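PDB 3K7Y: aspartate aminotransferase from Plasmodium falciparum, which probably catalyses the reversible transfer of the amino group from L-aspartate to 2-oxoglutarate, giving oxaloacetate and L-glutamate, with pyridoxal 5'-phosphate as cofactor. Local coordinates for residues 17-22 and 375-380; 36-39 and 45-48; 97-102 and 276-281; 114-119 and 272-277. All coordinates share one frame; numbering follows the deposited sequence.

Interaction 1: residues 17-22 and 375-380; sequences LKTARE and IINNGR
Thr19 overlaps the backbone of Ile375 through its methyl group. CG2 of Thr19 lies 4.2 Å from the carbonyl O of Ile375. This is a loose van der Waals touch. The torsion explains which branch does it: OG1 sits beside the backbone N (chi1 -53°), which leaves CG2 anti to it. The hydroxyl is therefore turned back to its own helix, where it is hydrogen-bonded to Asn15 O. Asn377 comes alongside the same helical turn. Asn377 OD1 is 4.4 Å from Thr19 OG1. Lys18 NZ is 4.3 Å from Asn377 OD1. Both distances are too long for direct bonds. Lys18 runs out on an extended chain beside Asn377, and its NZ is hydrogen-bonded to Asn15 OD1. No hydrogen bond joins the two segments.

The loop has its own support. Ile376 to Gly379 form a type I beta turn, closed by Gly379 N to Ile376 O at 3.2 Å. Asn377 is the second residue of this turn, and its CB points toward the helix. Gly379 has a positive phi of 115°, a value that glycine takes easily. The CB of Ile375 points away from the helix, and its side chain touches Leu361 and Leu368. Beyond the turn, Arg380 is hydrogen-bonded to Ser35 O and to Asn185, a residue of the cofactor pocket.

The contact puts the N-terminal helix 15-23 against the turn between strands 373-374 and 380-382. Such a joining of N-terminal and C-terminal pieces is typical of the small domain in fold type I aminotransferases.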
loop_
_atom_site.group_PDB
_atom_site.type_symbol
_atom_site.label_atom_id
_atom_site.label_comp_id
_atom_site.label_asym_id
_atom_site.label_seq_id
_atom_site.Cartn_x
_atom_site.Cartn_y
_atom_site.Cartn_z
ATOM N N LEU A 17 -19.051 -6.503 -5.151
ATOM C CA LEU A 17 -19.460 -5.211 -4.580
ATOM C C LEU A 17 -20.905 -4.764 -4.851
ATOM O O LEU A 17 -21.527 -4.174 -3.972
ATOM C CB LEU A 17 -18.474 -4.096 -4.952
ATOM C CG LEU A 17 -17.572 -3.609 -3.813
ATOM C CD1 LEU A 17 -16.475 -4.612 -3.495
ATOM C CD2 LEU A 17 -16.985 -2.236 -4.118
ATOM N N LYS A 18 -21.435 -5.029 -6.045
ATOM C CA LYS A 18 -22.859 -4.767 -6.315
ATOM C C LYS A 18 -23.689 -5.376 -5.189
ATOM O O LYS A 18 -24.775 -4.887 -4.858
ATOM C CB LYS A 18 -23.334 -5.399 -7.633
ATOM C CG LYS A 18 -22.363 -5.387 -8.802
ATOM C CD LYS A 18 -22.781 -6.421 -9.841
ATOM C CE LYS A 18 -21.754 -6.560 -10.943
ATOM N NZ LYS A 18 -21.933 -7.853 -11.649
ATOM N N THR A 19 -23.157 -6.458 -4.619
ATOM C CA THR A 19 -23.810 -7.222 -3.565
ATOM C C THR A 19 -23.521 -6.605 -2.202
ATOM O O THR A 19 -24.421 -6.504 -1.371
ATOM C CB THR A 19 -23.366 -8.709 -3.589
ATOM O OG1 THR A 19 -23.554 -9.244 -4.904
ATOM C CG2 THR A 19 -24.171 -9.540 -2.607
ATOM N N ALA A 20 -22.270 -6.197 -1.976
ATOM C CA ALA A 20 -21.874 -5.537 -0.722
ATOM C C ALA A 20 -22.737 -4.297 -0.475
ATOM O O ALA A 20 -23.169 -4.037 0.655
ATOM C CB ALA A 20 -20.388 -5.176 -0.744
ATOM N N ARG A 21 -22.978 -3.547 -1.549
ATOM C CA ARG A 21 -23.981 -2.492 -1.555
ATOM C C ARG A 21 -25.260 -3.080 -0.995
ATOM O O ARG A 21 -25.698 -2.705 0.092
ATOM C CB ARG A 21 -24.226 -1.949 -2.980
ATOM C CG ARG A 21 -23.275 -0.823 -3.416
ATOM C CD ARG A 21 -23.712 -0.142 -4.717
ATOM N NE ARG A 21 -22.995 1.121 -4.934
ATOM C CZ ARG A 21 -23.310 2.036 -5.854
ATOM N NH1 ARG A 21 -24.344 1.849 -6.671
ATOM N NH2 ARG A 21 -22.591 3.151 -5.957
ATOM N N GLU A 22 -25.812 -4.044 -1.724
ATOM C CA GLU A 22 -27.112 -4.621 -1.406
ATOM C C GLU A 22 -27.304 -5.119 0.045
ATOM O O GLU A 22 -28.374 -4.904 0.630
ATOM C CB GLU A 22 -27.483 -5.705 -2.428
ATOM C CG GLU A 22 -28.880 -6.314 -2.249
ATOM C CD GLU A 22 -30.012 -5.286 -2.171
ATOM O OE1 GLU A 22 -31.132 -5.613 -2.630
ATOM O OE2 GLU A 22 -29.803 -4.162 -1.659
ATOM N N ILE A 375 -25.872 -13.548 -1.625
ATOM C CA ILE A 375 -25.080 -14.656 -2.156
ATOM C C ILE A 375 -24.464 -14.152 -3.467
ATOM O O ILE A 375 -25.074 -13.335 -4.138
ATOM C CB ILE A 375 -26.032 -15.848 -2.429
ATOM C CG1 ILE A 375 -25.471 -16.832 -3.452
ATOM C CG2 ILE A 375 -27.370 -15.323 -2.954
ATOM C CD1 ILE A 375 -26.537 -17.489 -4.320
ATOM N N ILE A 376 -23.275 -14.616 -3.837
ATOM C CA ILE A 376 -22.660 -14.144 -5.085
ATOM C C ILE A 376 -23.377 -14.685 -6.347
ATOM O O ILE A 376 -23.925 -15.787 -6.354
ATOM C CB ILE A 376 -21.116 -14.398 -5.137
ATOM C CG1 ILE A 376 -20.423 -13.863 -3.877
ATOM C CG2 ILE A 376 -20.477 -13.783 -6.389
ATOM C CD1 ILE A 376 -20.029 -14.980 -2.850
ATOM N N ASN A 377 -23.367 -13.874 -7.404
ATOM C CA ASN A 377 -23.988 -14.178 -8.708
ATOM C C ASN A 377 -23.692 -15.547 -9.301
ATOM O O ASN A 377 -24.470 -16.037 -10.126
ATOM C CB ASN A 377 -23.572 -13.116 -9.743
ATOM C CG ASN A 377 -23.869 -11.709 -9.273
ATOM O OD1 ASN A 377 -22.956 -10.957 -8.883
ATOM N ND2 ASN A 377 -25.162 -11.350 -9.262
ATOM N N ASN A 378 -22.570 -16.151 -8.913
ATOM C CA ASN A 378 -22.111 -17.400 -9.542
ATOM C C ASN A 378 -22.381 -18.708 -8.771
ATOM O O ASN A 378 -22.115 -19.801 -9.294
ATOM C CB ASN A 378 -20.624 -17.298 -9.957
ATOM C CG ASN A 378 -19.658 -17.127 -8.765
ATOM O OD1 ASN A 378 -18.480 -16.843 -8.964
ATOM N ND2 ASN A 378 -20.148 -17.295 -7.545
ATOM N N GLY A 379 -22.902 -18.590 -7.549
ATOM C CA GLY A 379 -23.110 -19.734 -6.687
ATOM C C GLY A 379 -22.277 -19.773 -5.410
ATOM O O GLY A 379 -22.622 -20.512 -4.497
ATOM N N ARG A 380 -21.184 -19.002 -5.331
ATOM C CA ARG A 380 -20.273 -19.013 -4.155
ATOM C C ARG A 380 -20.963 -18.651 -2.831
ATOM O O ARG A 380 -21.844 -17.781 -2.787
ATOM C CB ARG A 380 -19.065 -18.099 -4.369
ATOM C CG ARG A 380 -17.952 -18.324 -3.343
ATOM C CD ARG A 380 -16.801 -17.321 -3.461
ATOM N NE ARG A 380 -17.058 -16.059 -2.760
ATOM C CZ ARG A 380 -16.201 -15.042 -2.694
ATOM N NH1 ARG A 380 -15.008 -15.115 -3.285
ATOM N NH2 ARG A 380 -16.532 -13.942 -2.022
#

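Interaction 2: residues 36-39 and 45-48; sequences IGVC and DLHI
The imidazole of His47 lies near Cys39, whose SG is 5.2 Å from the ring centroid. The sulfur is 44° off the ring normal, so it meets the ring obliquely. Phe49 packs with the same imidazole edge-to-face. The ring itself is carried off from segment 36-39, because CG of His47 is anti to the backbone N (chi1 180°). It is CB of His47 that stays close, 3.5 Å from Cys39 O and 4.2 Å from Cys39 SG.

The backbone adds one polar link. His47 N donates to Cys39 O over 3.3 Å, a weak hydrogen bond with an N-H...O angle of 138°. Leu46 CD1 also comes near this carbonyl, 3.9 Å from Cys39 O. The same Leu46 CD1 packs on Val38 CB at 3.7 Å. The Val38 and Leu46 side chains cross at about a right angle.

Cys39 N is hydrogen-bonded to Tyr254 OH, and the Cys39 side chain is about 5 Å from that of Lys249, a residue of the cofactor site. Tyr68 of the second subunit, a residue of the cofactor site, packs on Val38, and Lys66 of that subunit packs on Leu46. The contact thus lies beside the cofactor site, where the subunits meet. Neither segment is regular structure. Both belong to the long connection that leaves strand 32-33 and enters helix 50-62, and the contact folds this connection back on itself.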
loop_
_atom_site.group_PDB
_atom_site.type_symbol
_atom_site.label_atom_id
_atom_site.label_comp_id
_atom_site.label_asym_id
_atom_site.label_seq_id
_atom_site.Cartn_x
_atom_site.Cartn_y
_atom_site.Cartn_z
ATOM N N ILE A 36 -19.715 -11.837 1.557
ATOM C CA ILE A 36 -18.517 -11.245 2.153
ATOM C C ILE A 36 -17.323 -12.206 2.179
ATOM O O ILE A 36 -17.456 -13.376 2.552
ATOM C CB ILE A 36 -18.812 -10.694 3.600
ATOM C CG1 ILE A 36 -20.123 -11.271 4.187
ATOM C CG2 ILE A 36 -18.823 -9.164 3.613
ATOM C CD1 ILE A 36 -21.446 -10.624 3.667
ATOM N N GLY A 37 -16.162 -11.701 1.767
ATOM C CA GLY A 37 -14.924 -12.484 1.791
ATOM C C GLY A 37 -14.490 -12.877 3.196
ATOM O O GLY A 37 -13.712 -13.811 3.369
ATOM N N VAL A 38 -15.008 -12.164 4.194
ATOM C CA VAL A 38 -14.604 -12.329 5.596
ATOM C C VAL A 38 -15.191 -13.585 6.232
ATOM O O VAL A 38 -16.136 -14.177 5.708
ATOM C CB VAL A 38 -14.950 -11.075 6.466
ATOM C CG1 VAL A 38 -14.622 -9.803 5.722
ATOM C CG2 VAL A 38 -16.414 -11.070 6.902
ATOM N N CYS A 39 -14.622 -13.977 7.365
ATOM C CA CYS A 39 -15.107 -15.120 8.113
ATOM C C CYS A 39 -15.824 -14.658 9.390
ATOM O O CYS A 39 -15.266 -13.884 10.177
ATOM C CB CYS A 39 -13.939 -16.058 8.409
ATOM S SG CYS A 39 -14.036 -16.899 9.975
ATOM N N ASP A 45 -20.725 -11.805 13.567
ATOM C CA ASP A 45 -19.897 -10.608 13.399
ATOM C C ASP A 45 -18.431 -11.009 13.231
ATOM O O ASP A 45 -18.047 -12.116 13.626
ATOM C CB ASP A 45 -20.065 -9.654 14.587
ATOM C CG ASP A 45 -19.971 -10.363 15.928
ATOM O OD1 ASP A 45 -20.019 -9.661 16.962
ATOM O OD2 ASP A 45 -19.860 -11.614 15.950
ATOM N N LEU A 46 -17.621 -10.111 12.668
ATOM C CA LEU A 46 -16.248 -10.436 12.255
ATOM C C LEU A 46 -15.399 -11.144 13.311
ATOM O O LEU A 46 -15.495 -10.856 14.506
ATOM C CB LEU A 46 -15.517 -9.184 11.770
ATOM C CG LEU A 46 -14.074 -9.424 11.305
ATOM C CD1 LEU A 46 -14.057 -10.147 9.969
ATOM C CD2 LEU A 46 -13.270 -8.128 11.246
ATOM N N HIS A 47 -14.555 -12.055 12.842
ATOM C CA HIS A 47 -13.707 -12.854 13.716
ATOM C C HIS A 47 -12.402 -12.163 14.102
ATOM O O HIS A 47 -11.911 -11.291 13.373
ATOM C CB HIS A 47 -13.381 -14.194 13.058
ATOM C CG HIS A 47 -12.511 -15.076 13.896
ATOM N ND1 HIS A 47 -11.257 -15.482 13.496
ATOM C CD2 HIS A 47 -12.702 -15.605 15.131
ATOM C CE1 HIS A 47 -10.724 -16.245 14.434
ATOM N NE2 HIS A 47 -11.580 -16.335 15.437
ATOM N N ILE A 48 -11.852 -12.560 15.255
ATOM C CA ILE A 48 -10.479 -12.210 15.634
ATOM C C ILE A 48 -9.913 -13.110 16.738
ATOM O O ILE A 48 -10.588 -13.384 17.716
ATOM C CB ILE A 48 -10.311 -10.682 15.978
ATOM C CG1 ILE A 48 -8.818 -10.283 15.967
ATOM C CG2 ILE A 48 -11.061 -10.303 17.278
ATOM C CD1 ILE A 48 -8.503 -9.109 15.089
#

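Interaction 3: residues 97-102 and 276-281; sequences KICTIQ and NNLCFI
This is a buried apolar contact between a helix and a strand, at one border of the large mixed sheet. Ile101 and Leu278 carry most of it. CD1 of Ile101 meets CD1 of Leu278 at 3.3 Å, and also reaches back to Leu278 CB at 3.5 Å. The ethyl branch of Ile101 thus lies against the base and one methyl of the leucine. The two side chains cross obliquely. CG of Leu278 is anti to its carbonyl carbon (chi1 -65°), which sends the branch toward the strand. Cys99 adds a smaller touch, with SG at 4.2 Å from the same CD1 of Leu278. No hydrogen bond crosses.

Cys99 and Ile101 are two residues apart on strand 98-104, so both face the helix. Thr100, between them, points away and packs on helix 75-86. The sheet is therefore covered on both faces here, in the alpha/beta/alpha manner of the large domain of fold type I enzymes. Strand 98-104 is outermost within this chain and pairs antiparallel with strand 258-264. The backbones of Cys99 and Ile101 are hydrogen-bonded to Ile263 and Leu261 of that strand. Leu278 also touches Ile263, so it spans two neighbouring strands. Phe116 of helix 105-118 packs on Leu278 as well. On the far side of helix 268-283, Ile11 of the second subunit packs on Phe280.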
loop_
_atom_site.group_PDB
_atom_site.type_symbol
_atom_site.label_atom_id
_atom_site.label_comp_id
_atom_site.label_asym_id
_atom_site.label_seq_id
_atom_site.Cartn_x
_atom_site.Cartn_y
_atom_site.Cartn_z
ATOM N N LYS A 97 18.064 -18.844 -0.807
ATOM C CA LYS A 97 17.639 -18.943 -2.199
ATOM C C LYS A 97 16.286 -18.269 -2.442
ATOM O O LYS A 97 15.901 -18.035 -3.590
ATOM C CB LYS A 97 17.640 -20.403 -2.689
ATOM C CG LYS A 97 19.032 -21.079 -2.733
ATOM C CD LYS A 97 19.301 -21.846 -4.047
ATOM C CE LYS A 97 18.173 -22.811 -4.433
ATOM N NZ LYS A 97 18.180 -23.193 -5.882
ATOM N N ILE A 98 15.573 -17.938 -1.366
ATOM C CA ILE A 98 14.297 -17.236 -1.506
ATOM C C ILE A 98 14.441 -15.750 -1.238
ATOM O O ILE A 98 14.981 -15.336 -0.208
ATOM C CB ILE A 98 13.215 -17.770 -0.568
ATOM C CG1 ILE A 98 13.029 -19.271 -0.749
ATOM C CG2 ILE A 98 11.908 -17.068 -0.844
ATOM C CD1 ILE A 98 12.686 -19.972 0.538
ATOM N N CYS A 99 13.949 -14.964 -2.186
ATOM C CA CYS A 99 13.817 -13.539 -2.009
ATOM C C CYS A 99 12.377 -13.267 -1.658
ATOM O O CYS A 99 11.485 -13.474 -2.481
ATOM C CB CYS A 99 14.183 -12.797 -3.286
ATOM S SG CYS A 99 13.541 -11.110 -3.335
ATOM N N THR A 100 12.153 -12.814 -0.435
ATOM C CA THR A 100 10.810 -12.478 -0.004
ATOM C C THR A 100 10.708 -11.021 0.414
ATOM O O THR A 100 11.698 -10.416 0.830
ATOM C CB THR A 100 10.295 -13.423 1.100
ATOM O OG1 THR A 100 9.719 -12.655 2.166
ATOM C CG2 THR A 100 11.427 -14.285 1.658
ATOM N N ILE A 101 9.499 -10.474 0.296
ATOM C CA ILE A 101 9.222 -9.048 0.481
ATOM C C ILE A 101 7.848 -8.856 1.119
ATOM O O ILE A 101 6.939 -9.636 0.852
ATOM C CB ILE A 101 9.297 -8.340 -0.878
ATOM C CG1 ILE A 101 10.668 -7.704 -1.030
ATOM C CG2 ILE A 101 8.184 -7.293 -1.077
ATOM C CD1 ILE A 101 11.088 -7.556 -2.443
ATOM N N GLN A 102 7.702 -7.838 1.965
ATOM C CA GLN A 102 6.426 -7.572 2.632
ATOM C C GLN A 102 5.513 -6.737 1.724
ATOM O O GLN A 102 5.921 -5.674 1.243
ATOM C CB GLN A 102 6.649 -6.842 3.955
ATOM C CG GLN A 102 5.359 -6.419 4.662
ATOM C CD GLN A 102 5.595 -5.579 5.924
ATOM O OE1 GLN A 102 6.566 -5.786 6.659
ATOM N NE2 GLN A 102 4.699 -4.628 6.176
ATOM N N ASN A 276 16.672 -5.785 -5.828
ATOM C CA ASN A 276 16.805 -4.420 -6.342
ATOM C C ASN A 276 15.721 -4.066 -7.358
ATOM O O ASN A 276 15.138 -2.984 -7.284
ATOM C CB ASN A 276 18.208 -4.154 -6.904
ATOM C CG ASN A 276 19.247 -3.816 -5.807
ATOM O OD1 ASN A 276 18.923 -3.226 -4.774
ATOM N ND2 ASN A 276 20.504 -4.180 -6.049
ATOM N N ASN A 277 15.435 -4.986 -8.278
ATOM C CA ASN A 277 14.291 -4.853 -9.184
ATOM C C ASN A 277 12.978 -4.610 -8.442
ATOM O O ASN A 277 12.177 -3.760 -8.836
ATOM C CB ASN A 277 14.132 -6.096 -10.054
ATOM C CG ASN A 277 15.344 -6.364 -10.930
ATOM O OD1 ASN A 277 16.215 -7.184 -10.593
ATOM N ND2 ASN A 277 15.393 -5.695 -12.076
ATOM N N LEU A 278 12.758 -5.355 -7.369
ATOM C CA LEU A 278 11.509 -5.211 -6.646
ATOM C C LEU A 278 11.442 -3.870 -5.934
ATOM O O LEU A 278 10.448 -3.155 -6.072
ATOM C CB LEU A 278 11.254 -6.390 -5.706
ATOM C CG LEU A 278 11.056 -7.741 -6.410
ATOM C CD1 LEU A 278 10.634 -8.847 -5.453
ATOM C CD2 LEU A 278 10.074 -7.639 -7.586
ATOM N N CYS A 279 12.502 -3.510 -5.216
ATOM C CA CYS A 279 12.559 -2.208 -4.541
ATOM C C CYS A 279 12.308 -1.109 -5.540
ATOM O O CYS A 279 11.492 -0.213 -5.321
ATOM C CB CYS A 279 13.914 -1.990 -3.881
ATOM S SG CYS A 279 14.168 -3.108 -2.515
ATOM N N PHE A 280 13.013 -1.213 -6.651
ATOM C CA PHE A 280 12.819 -0.319 -7.756
ATOM C C PHE A 280 11.337 -0.219 -8.103
ATOM O O PHE A 280 10.728 0.841 -7.934
ATOM C CB PHE A 280 13.611 -0.812 -8.950
ATOM C CG PHE A 280 13.580 0.123 -10.094
ATOM C CD1 PHE A 280 12.634 -0.035 -11.107
ATOM C CD2 PHE A 280 14.480 1.187 -10.155
ATOM C CE1 PHE A 280 12.598 0.846 -12.183
ATOM C CE2 PHE A 280 14.451 2.072 -11.218
ATOM C CZ PHE A 280 13.503 1.907 -12.236
ATOM N N ILE A 281 10.758 -1.318 -8.576
ATOM C CA ILE A 281 9.323 -1.360 -8.864
ATOM C C ILE A 281 8.446 -0.730 -7.766
ATOM O O ILE A 281 7.599 0.114 -8.068
ATOM C CB ILE A 281 8.855 -2.779 -9.204
ATOM C CG1 ILE A 281 9.273 -3.113 -10.639
ATOM C CG2 ILE A 281 7.356 -2.899 -9.069
ATOM C CD1 ILE A 281 9.274 -4.601 -10.968
#

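Interaction 4: residues 114-119 and 272-277; sequences LEFLKM and KIVFNN
Phe116 is the first residue of 114-119 to meet segment 272-277. Its CG is anti to the backbone N (chi1 178°), and this swings the ring out from helix 105-118 toward helix 268-283. CZ of Phe116 is 4.0 Å from CG1 of Val274, and the two side chains cross at about a right angle. CE1 of Phe116 is 3.9 Å from CB of Asn277. Both neighbours approach the ring obliquely. The ring and the Asn277 amide have planes 54° apart, so they do not stack.

Farther along, Met119 makes the second approach. The end of the Met119 side chain comes near Asn277, and the two side chains are set at a slant to each other. Met119 is partly exposed, whereas Phe116 and Asn277 are buried.

Other residues complete the surroundings. Ile281, on the same helix as Asn277, also packs on Phe116. From the second subunit, Leu8 also packs on Phe116 and Ile11 on Asn277, so the N-terminal part of the partner covers this pair of helices.

No hydrogen bond or salt bridge joins the segments. The chemistry is carbon against carbon, with one amide at the border. Cohesion between the two helices here should therefore come mainly from dispersion and from exclusion of water.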
loop_
_atom_site.group_PDB
_atom_site.type_symbol
_atom_site.label_atom_id
_atom_site.label_comp_id
_atom_site.label_asym_id
_atom_site.label_seq_id
_atom_site.Cartn_x
_atom_site.Cartn_y
_atom_site.Cartn_z
ATOM N N LEU A 114 2.942 -8.942 -10.770
ATOM C CA LEU A 114 2.509 -8.706 -12.136
ATOM C C LEU A 114 3.283 -7.531 -12.710
ATOM O O LEU A 114 3.739 -7.578 -13.853
ATOM C CB LEU A 114 1.005 -8.498 -12.215
ATOM C CG LEU A 114 0.104 -9.707 -11.934
ATOM C CD1 LEU A 114 -1.321 -9.252 -11.803
ATOM C CD2 LEU A 114 0.197 -10.724 -13.029
ATOM N N GLU A 115 3.475 -6.492 -11.905
ATOM C CA GLU A 115 4.310 -5.377 -12.349
ATOM C C GLU A 115 5.686 -5.930 -12.671
ATOM O O GLU A 115 6.344 -5.465 -13.599
ATOM C CB GLU A 115 4.403 -4.240 -11.316
ATOM C CG GLU A 115 3.172 -3.371 -11.177
ATOM C CD GLU A 115 2.721 -2.685 -12.473
ATOM O OE1 GLU A 115 1.856 -1.779 -12.396
ATOM O OE2 GLU A 115 3.197 -3.037 -13.577
ATOM N N PHE A 116 6.101 -6.945 -11.918
ATOM C CA PHE A 116 7.432 -7.524 -12.112
ATOM C C PHE A 116 7.502 -8.372 -13.367
ATOM O O PHE A 116 8.563 -8.510 -13.965
ATOM C CB PHE A 116 7.890 -8.347 -10.899
ATOM C CG PHE A 116 9.240 -8.983 -11.085
ATOM C CD1 PHE A 116 10.366 -8.200 -11.338
ATOM C CD2 PHE A 116 9.384 -10.362 -11.022
ATOM C CE1 PHE A 116 11.624 -8.769 -11.514
ATOM C CE2 PHE A 116 10.645 -10.955 -11.197
ATOM C CZ PHE A 116 11.773 -10.149 -11.445
ATOM N N LEU A 117 6.364 -8.941 -13.752
ATOM C CA LEU A 117 6.303 -9.737 -14.957
ATOM C C LEU A 117 6.305 -8.870 -16.219
ATOM O O LEU A 117 6.920 -9.258 -17.212
ATOM C CB LEU A 117 5.129 -10.731 -14.922
ATOM C CG LEU A 117 5.131 -11.827 -13.833
ATOM C CD1 LEU A 117 4.073 -12.862 -14.093
ATOM C CD2 LEU A 117 6.492 -12.529 -13.669
ATOM N N LYS A 118 5.653 -7.702 -16.190
ATOM C CA LYS A 118 5.687 -6.787 -17.356
ATOM C C LYS A 118 7.118 -6.387 -17.607
ATOM O O LYS A 118 7.521 -6.130 -18.733
ATOM C CB LYS A 118 4.813 -5.534 -17.162
ATOM C CG LYS A 118 3.617 -5.407 -18.121
ATOM C CD LYS A 118 4.047 -4.990 -19.545
ATOM C CE LYS A 118 2.846 -4.762 -20.503
ATOM N NZ LYS A 118 2.094 -6.001 -20.936
ATOM N N MET A 119 7.877 -6.369 -16.524
ATOM C CA MET A 119 9.285 -6.061 -16.543
ATOM C C MET A 119 10.080 -6.979 -17.436
ATOM O O MET A 119 11.154 -6.614 -17.889
ATOM C CB MET A 119 9.818 -6.188 -15.135
ATOM C CG MET A 119 10.197 -4.888 -14.519
ATOM S SD MET A 119 11.974 -4.853 -14.442
ATOM C CE MET A 119 12.172 -3.467 -13.320
ATOM N N LYS A 272 19.957 -11.225 -4.780
ATOM C CA LYS A 272 20.385 -9.817 -4.682
ATOM C C LYS A 272 19.847 -8.919 -5.783
ATOM O O LYS A 272 19.469 -7.797 -5.508
ATOM C CB LYS A 272 21.915 -9.678 -4.634
ATOM C CG LYS A 272 22.538 -9.624 -3.220
ATOM C CD LYS A 272 23.575 -8.483 -3.086
ATOM C CE LYS A 272 24.682 -8.817 -2.091
ATOM N NZ LYS A 272 25.803 -9.549 -2.744
ATOM N N ILE A 273 19.837 -9.406 -7.022
ATOM C CA ILE A 273 19.295 -8.651 -8.161
ATOM C C ILE A 273 17.770 -8.461 -8.064
ATOM O O ILE A 273 17.290 -7.342 -7.933
ATOM C CB ILE A 273 19.652 -9.305 -9.528
ATOM C CG1 ILE A 273 21.102 -9.019 -9.930
ATOM C CG2 ILE A 273 18.714 -8.813 -10.631
ATOM C CD1 ILE A 273 21.509 -9.615 -11.298
ATOM N N VAL A 274 17.020 -9.559 -8.118
ATOM C CA VAL A 274 15.560 -9.515 -8.031
ATOM C C VAL A 274 15.122 -8.527 -6.941
ATOM O O VAL A 274 14.169 -7.744 -7.117
ATOM C CB VAL A 274 14.966 -10.922 -7.777
ATOM C CG1 VAL A 274 13.473 -10.884 -7.847
ATOM C CG2 VAL A 274 15.467 -11.895 -8.811
ATOM N N PHE A 275 15.846 -8.548 -5.827
ATOM C CA PHE A 275 15.559 -7.651 -4.727
ATOM C C PHE A 275 15.579 -6.195 -5.179
ATOM O O PHE A 275 14.608 -5.467 -4.955
ATOM C CB PHE A 275 16.534 -7.868 -3.580
ATOM C CG PHE A 275 16.138 -7.167 -2.316
ATOM C CD1 PHE A 275 15.042 -7.605 -1.575
ATOM C CD2 PHE A 275 16.862 -6.069 -1.858
ATOM C CE1 PHE A 275 14.669 -6.958 -0.389
ATOM C CE2 PHE A 275 16.503 -5.417 -0.675
ATOM C CZ PHE A 275 15.405 -5.863 0.060
ATOM N N ASN A 276 16.672 -5.785 -5.828
ATOM C CA ASN A 276 16.805 -4.420 -6.342
ATOM C C ASN A 276 15.721 -4.066 -7.358
ATOM O O ASN A 276 15.138 -2.984 -7.284
ATOM C CB ASN A 276 18.208 -4.154 -6.904
ATOM C CG ASN A 276 19.247 -3.816 -5.807
ATOM O OD1 ASN A 276 18.923 -3.226 -4.774
ATOM N ND2 ASN A 276 20.504 -4.180 -6.049
ATOM N N ASN A 277 15.435 -4.986 -8.278
ATOM C CA ASN A 277 14.291 -4.853 -9.184
ATOM C C ASN A 277 12.978 -4.610 -8.442
ATOM O O ASN A 277 12.177 -3.760 -8.836
ATOM C CB ASN A 277 14.132 -6.096 -10.054
ATOM C CG ASN A 277 15.344 -6.364 -10.930
ATOM O OD1 ASN A 277 16.215 -7.184 -10.593
ATOM N ND2 ASN A 277 15.393 -5.695 -12.076
#

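The four contacts fall into two groups. Interactions 1 and 2 have centres 16 Å apart. Interactions 3 and 4 have centres 7 Å apart, share Asn276 and Asn277 on helix 268-283, and touch each other. Strand 98-104 and helix 105-118 follow each other directly, so consecutive elements both pack on one helix. The centre of interaction 1 is 35 to 36 Å from theirs. It joins parts near the two ends of the sequence, and the other three fall between them. Interaction 2 closes before 3 and 4 open. All four touch the second subunit. Arg21 of one subunit packs on Asn276 of the other, linking the two groups across the homodimer.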